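Local coordinates for protein orotidine 5'-phosphate decarboxylase (Pyrococcus horikoshii, PDB 2CZD) that probably catalyses the decarboxylation of orotidine 5'-monophosphate to uridine 5'-monophosphate, the last step of de novo UMP synthesis, as a homodimer, at residues Pro162-Gln167 and Asp180-Gly185; Gly147-Arg152 and Ile157-Pro162. All blocks are in the same frame, centred on the assembly; numbering follows the deposited sequence.

Overall arrangement
Both contacts lie in one TIM barrel and involve its last two strands, 158-161 and 181-184, which are neighbours in the parallel sheet. Their centres are about 13 Å apart. Contact 2 comes first along the chain and packs helix 144-150 on the outer side of strand 158-161. Contact 1 follows and sets the loop that leaves this strand against strand 181-184. Pro162 belongs to both segment pairs. Backbone bonds tie the pairs together: Tyr181 O lies 2.8 Å from Ala161 N, and Asp180 N lies 2.8 Å from Ile159 O, both probable hydrogen bonds. The series thus runs from helix packing at the barrel wall to the substrate-binding residues 162-172, which run from the loop into helix 170-177.

Contact 1. Residues Pro162-Gln167 and Asp180-Gly185; sequences PGIGAQ and DYIIVG
This contact belongs to the substrate site of a TIM barrel, where the loop after strand 158-161 meets the last strand, 181-184. Pro162-Gln167 is part of the substrate-binding loop, and Gly185, just past the strand, is also a substrate-binding residue. No direct hydrogen bond joins the two segments. Two apolar pairs and two waters do the work.

Pro162 and Ile183 lie side by side and point the same way. Pro162 CB rests 3.8 Å from Ile183 CB, and the CD1 end of Ile183 runs on beside the proline ring, near CB and CD. The side chain of Ile183 is also close to that of Lys29, and Pro162 is near Ser109, two further substrate-binding residues. The pair therefore probably forms part of the wall of the substrate site.

Ile164 and Ile182 cross at about a right angle. Ile164 CG1 meets Ile182 CG2 at 3.6 Å, with Ile182 CD1 a little farther off. The first torsion of Ile182 (chi1 -61°) sets CG2 anti to the backbone N, and this methyl makes the closest approach. Both isoleucines also rest on Ala174 of helix 170-177, so the pair lies between the strand and the helix.

Gly163 has a positive phi (70°), a backbone shape that favours glycine. It lies between the two residues of the loop that make the apolar pairs. Water bridges the backbones here. One water accepts from Gly163 N at 2.9 Å and donates to Ile183 O at 3.1 Å. A second accepts from Ile164 N at 3.0 Å. It donates to the same carbonyl, so Ile183 O takes two water hydrogen bonds, the shorter 2.8 Å long from the water on Ile164 N.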
loop_
_atom_site.group_PDB
_atom_site.type_symbol
_atom_site.label_atom_id
_atom_site.label_comp_id
_atom_site.label_asym_id
_atom_site.label_seq_id
_atom_site.Cartn_x
_atom_site.Cartn_y
_atom_site.Cartn_z
ATOM N N PRO B 162 -12.037 -2.887 14.353
ATOM C CA PRO B 162 -10.926 -2.456 15.199
ATOM C C PRO B 162 -11.419 -1.265 16.036
ATOM O O PRO B 162 -12.547 -0.783 15.878
ATOM C CB PRO B 162 -9.876 -2.001 14.188
ATOM C CG PRO B 162 -10.730 -1.352 13.107
ATOM C CD PRO B 162 -11.951 -2.278 13.006
ATOM N N GLY B 163 -10.575 -0.817 16.964
ATOM C CA GLY B 163 -10.893 0.373 17.746
ATOM C C GLY B 163 -12.011 0.333 18.770
ATOM O O GLY B 163 -12.601 1.369 19.086
ATOM N N ILE B 164 -12.286 -0.853 19.290
ATOM C CA ILE B 164 -13.344 -1.029 20.282
ATOM C C ILE B 164 -12.888 -0.394 21.600
ATOM O O ILE B 164 -11.714 -0.514 21.975
ATOM C CB ILE B 164 -13.626 -2.539 20.505
ATOM C CG1 ILE B 164 -14.003 -3.191 19.166
ATOM C CG2 ILE B 164 -14.756 -2.727 21.549
ATOM C CD1 ILE B 164 -15.075 -2.430 18.420
ATOM N N GLY B 165 -13.819 0.271 22.285
ATOM C CA GLY B 165 -13.517 0.914 23.554
ATOM C C GLY B 165 -13.198 -0.098 24.632
ATOM O O GLY B 165 -13.596 -1.263 24.542
ATOM N N ALA B 166 -12.473 0.342 25.660
ATOM C CA ALA B 166 -12.074 -0.541 26.744
ATOM C C ALA B 166 -13.149 -0.769 27.803
ATOM O O ALA B 166 -13.035 -1.692 28.603
ATOM C CB ALA B 166 -10.787 -0.006 27.415
ATOM N N GLN B 167 -14.198 0.047 27.793
ATOM C CA GLN B 167 -15.245 -0.111 28.791
ATOM C C GLN B 167 -15.893 -1.486 28.725
ATOM O O GLN B 167 -16.051 -2.066 27.643
ATOM C CB GLN B 167 -16.308 0.976 28.629
ATOM C CG GLN B 167 -15.784 2.403 28.813
ATOM C CD GLN B 167 -15.423 3.098 27.506
ATOM O OE1 GLN B 167 -14.857 2.495 26.589
ATOM N NE2 GLN B 167 -15.745 4.389 27.421
ATOM N N ASP B 180 -18.339 -9.489 13.151
ATOM C CA ASP B 180 -18.039 -10.916 13.230
ATOM C C ASP B 180 -16.728 -11.160 13.980
ATOM O O ASP B 180 -16.554 -12.196 14.620
ATOM C CB ASP B 180 -17.930 -11.524 11.836
ATOM C CG ASP B 180 -19.242 -11.474 11.107
ATOM O OD1 ASP B 180 -19.423 -10.566 10.270
ATOM O OD2 ASP B 180 -20.109 -12.341 11.398
ATOM N N TYR B 181 -15.803 -10.207 13.856
ATOM C CA TYR B 181 -14.499 -10.245 14.506
ATOM C C TYR B 181 -14.190 -8.886 15.096
ATOM O O TYR B 181 -14.581 -7.844 14.544
ATOM C CB TYR B 181 -13.380 -10.542 13.495
ATOM C CG TYR B 181 -13.523 -11.860 12.780
ATOM C CD1 TYR B 181 -12.936 -13.019 13.292
ATOM C CD2 TYR B 181 -14.266 -11.950 11.600
ATOM C CE1 TYR B 181 -13.083 -14.247 12.642
ATOM C CE2 TYR B 181 -14.424 -13.161 10.947
ATOM C CZ TYR B 181 -13.834 -14.300 11.469
ATOM O OH TYR B 181 -14.001 -15.500 10.828
ATOM N N ILE B 182 -13.464 -8.914 16.214
ATOM C CA ILE B 182 -13.010 -7.715 16.882
ATOM C C ILE B 182 -11.492 -7.738 16.679
ATOM O O ILE B 182 -10.855 -8.767 16.943
ATOM C CB ILE B 182 -13.299 -7.777 18.397
ATOM C CG1 ILE B 182 -14.811 -7.904 18.637
ATOM C CG2 ILE B 182 -12.751 -6.537 19.069
ATOM C CD1 ILE B 182 -15.587 -6.753 18.068
ATOM N N ILE B 183 -10.921 -6.646 16.167
ATOM C CA ILE B 183 -9.469 -6.564 15.968
ATOM C C ILE B 183 -8.899 -5.879 17.208
ATOM O O ILE B 183 -9.286 -4.754 17.548
ATOM C CB ILE B 183 -9.123 -5.733 14.717
ATOM C CG1 ILE B 183 -9.636 -6.474 13.480
ATOM C CG2 ILE B 183 -7.629 -5.458 14.642
ATOM C CD1 ILE B 183 -9.556 -5.636 12.216
ATOM N N VAL B 184 -8.023 -6.604 17.893
ATOM C CA VAL B 184 -7.385 -6.136 19.117
ATOM C C VAL B 184 -5.868 -6.102 18.971
ATOM O O VAL B 184 -5.295 -7.029 18.424
ATOM C CB VAL B 184 -7.743 -7.089 20.269
ATOM C CG1 VAL B 184 -7.145 -6.567 21.599
ATOM C CG2 VAL B 184 -9.251 -7.203 20.384
ATOM N N GLY B 185 -5.228 -5.049 19.477
ATOM C CA GLY B 185 -3.778 -4.952 19.394
ATOM C C GLY B 185 -3.074 -4.917 20.747
ATOM O O GLY B 185 -2.982 -5.938 21.440
HETATM O O HOH W 1 -7.925 -2.018 17.373
HETATM O O HOH W 2 -10.339 -3.077 19.538
#

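Contact 2. Residues Gly147-Arg152 and Ile157-Pro162; sequences GYIRDR and IKILAP
Arg150 reaches from helix 144-150 to the residue just before strand 158-161, within a beta-alpha-beta unit of the TIM barrel. The polar part of the contact is one guanidinium on one carbonyl. Arg150 NH1 donates to Ile157 O at 2.9 Å, with a nearly straight N-H...O angle of 165°. The oxygen lies at the edge of the guanidinium, in its plane, and NH1 sits nearly along the C=O axis. Arg150 NH2 adds a weak second bond to Ile157 O at 3.5 Å. NH2 also donates to Leu153 O, in the loop between helix and strand, so two carbonyls fix the rotation of the group.

The apolar part centres on the CD1 methyl of Ile159. Ile159 CD1 lies 3.7 Å from Arg150 CA and 3.8 Å from Arg150 CB. Arg150 CD is also near Ile159 CD1, at 3.9 Å. The arginine leaves the helix with CG anti to the backbone N (chi1 -178°), then bends at chi2 and chi3. This folds its aliphatic part over the methyl before the guanidinium reaches Ile157 O. From the preceding helix residue, Ile149 CG2 meets Ile159 CD1 at 4.0 Å. A leucine in place of Arg150 would probably leave Ile157 O and Leu153 O without their side-chain donor, and the link between loop and strand less fixed.

Ile149 also packs on Val136 of strand 135-137, and both Ile149 and Ile159 touch Ala138 in the loop that follows. On the other flank, Ile159 N is hydrogen-bonded to Asp180 OD1, just ahead of strand 181-184. Helix 144-150 is thus seated on the outside of the barrel, against strands 135-137 and 158-161, the pair it connects.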
loop_
_atom_site.group_PDB
_atom_site.type_symbol
_atom_site.label_atom_id
_atom_site.label_comp_id
_atom_site.label_asym_id
_atom_site.label_seq_id
_atom_site.Cartn_x
_atom_site.Cartn_y
_atom_site.Cartn_z
ATOM N N GLY B 147 -23.046 -0.938 12.713
ATOM C CA GLY B 147 -24.409 -1.144 12.258
ATOM C C GLY B 147 -24.692 -0.480 10.921
ATOM O O GLY B 147 -25.376 -1.050 10.069
ATOM N N TYR B 148 -24.147 0.721 10.728
ATOM C CA TYR B 148 -24.360 1.467 9.493
ATOM C C TYR B 148 -23.891 0.627 8.316
ATOM O O TYR B 148 -24.572 0.513 7.297
ATOM C CB TYR B 148 -23.568 2.773 9.510
ATOM C CG TYR B 148 -23.752 3.599 8.261
ATOM C CD1 TYR B 148 -24.720 4.593 8.203
ATOM C CD2 TYR B 148 -22.973 3.377 7.135
ATOM C CE1 TYR B 148 -24.905 5.353 7.046
ATOM C CE2 TYR B 148 -23.154 4.130 5.965
ATOM C CZ TYR B 148 -24.124 5.119 5.937
ATOM O OH TYR B 148 -24.293 5.888 4.804
ATOM N N ILE B 149 -22.710 0.048 8.464
ATOM C CA ILE B 149 -22.162 -0.771 7.395
ATOM C C ILE B 149 -22.950 -2.073 7.246
ATOM O O ILE B 149 -23.279 -2.486 6.128
ATOM C CB ILE B 149 -20.645 -1.040 7.645
ATOM C CG1 ILE B 149 -19.894 0.295 7.467
ATOM C CG2 ILE B 149 -20.129 -2.167 6.742
ATOM C CD1 ILE B 149 -18.417 0.261 7.858
ATOM N N ARG B 150 -23.251 -2.710 8.363
ATOM C CA ARG B 150 -23.995 -3.959 8.335
ATOM C C ARG B 150 -25.343 -3.804 7.617
ATOM O O ARG B 150 -25.763 -4.711 6.883
ATOM C CB ARG B 150 -24.209 -4.453 9.782
ATOM C CG ARG B 150 -24.932 -5.787 9.908
ATOM C CD ARG B 150 -24.085 -6.963 9.382
ATOM N NE ARG B 150 -24.167 -7.146 7.931
ATOM C CZ ARG B 150 -23.308 -7.882 7.221
ATOM N NH1 ARG B 150 -22.284 -8.493 7.820
ATOM N NH2 ARG B 150 -23.495 -8.028 5.914
ATOM N N ASP B 151 -26.011 -2.667 7.818
ATOM C CA ASP B 151 -27.318 -2.450 7.202
ATOM C C ASP B 151 -27.244 -2.284 5.685
ATOM O O ASP B 151 -28.267 -2.392 5.004
ATOM C CB ASP B 151 -27.994 -1.200 7.779
ATOM C CG ASP B 151 -28.377 -1.349 9.243
ATOM O OD1 ASP B 151 -28.467 -2.494 9.731
ATOM O OD2 ASP B 151 -28.602 -0.305 9.898
ATOM N N ARG B 152 -26.050 -2.010 5.155
ATOM C CA ARG B 152 -25.890 -1.799 3.719
ATOM C C ARG B 152 -25.131 -2.917 3.024
ATOM O O ARG B 152 -25.164 -3.028 1.795
ATOM C CB ARG B 152 -25.163 -0.469 3.488
ATOM C CG ARG B 152 -26.012 0.712 3.892
ATOM C CD ARG B 152 -25.222 1.985 4.086
ATOM N NE ARG B 152 -26.161 3.071 4.354
ATOM C CZ ARG B 152 -26.864 3.211 5.478
ATOM N NH1 ARG B 152 -27.712 4.229 5.603
ATOM N NH2 ARG B 152 -26.707 2.366 6.496
ATOM N N ILE B 157 -21.045 -11.437 3.801
ATOM C CA ILE B 157 -19.775 -10.720 3.900
ATOM C C ILE B 157 -19.595 -10.348 5.362
ATOM O O ILE B 157 -20.480 -9.719 5.950
ATOM C CB ILE B 157 -19.766 -9.429 3.041
ATOM C CG1 ILE B 157 -20.066 -9.788 1.578
ATOM C CG2 ILE B 157 -18.378 -8.736 3.145
ATOM C CD1 ILE B 157 -20.248 -8.584 0.652
ATOM N N LYS B 158 -18.458 -10.742 5.930
ATOM C CA LYS B 158 -18.160 -10.487 7.340
ATOM C C LYS B 158 -17.686 -9.063 7.605
ATOM O O LYS B 158 -17.274 -8.331 6.694
ATOM C CB LYS B 158 -17.062 -11.434 7.841
ATOM C CG LYS B 158 -17.266 -12.922 7.552
ATOM C CD LYS B 158 -18.450 -13.477 8.290
ATOM C CE LYS B 158 -18.589 -14.984 8.015
ATOM N NZ LYS B 158 -19.769 -15.605 8.681
ATOM N N ILE B 159 -17.790 -8.667 8.873
ATOM C CA ILE B 159 -17.313 -7.371 9.301
ATOM C C ILE B 159 -16.261 -7.581 10.392
ATOM O O ILE B 159 -16.479 -8.342 11.351
ATOM C CB ILE B 159 -18.451 -6.513 9.854
ATOM C CG1 ILE B 159 -19.363 -6.098 8.702
ATOM C CG2 ILE B 159 -17.906 -5.262 10.535
ATOM C CD1 ILE B 159 -20.588 -5.276 9.161
ATOM N N LEU B 160 -15.111 -6.941 10.223
ATOM C CA LEU B 160 -14.032 -7.005 11.211
ATOM C C LEU B 160 -13.970 -5.600 11.801
ATOM O O LEU B 160 -13.878 -4.627 11.062
ATOM C CB LEU B 160 -12.697 -7.370 10.546
ATOM C CG LEU B 160 -12.619 -8.788 9.970
ATOM C CD1 LEU B 160 -13.202 -8.800 8.558
ATOM C CD2 LEU B 160 -11.166 -9.268 9.912
ATOM N N ALA B 161 -13.997 -5.487 13.128
ATOM C CA ALA B 161 -14.035 -4.171 13.768
ATOM C C ALA B 161 -12.902 -3.837 14.737
ATOM O O ALA B 161 -12.786 -4.451 15.812
ATOM C CB ALA B 161 -15.371 -3.988 14.502
ATOM N N PRO B 162 -12.037 -2.887 14.353
ATOM C CA PRO B 162 -10.926 -2.456 15.199
ATOM C C PRO B 162 -11.419 -1.265 16.036
ATOM O O PRO B 162 -12.547 -0.783 15.878
ATOM C CB PRO B 162 -9.876 -2.001 14.188
ATOM C CG PRO B 162 -10.730 -1.352 13.107
ATOM C CD PRO B 162 -11.951 -2.278 13.006
#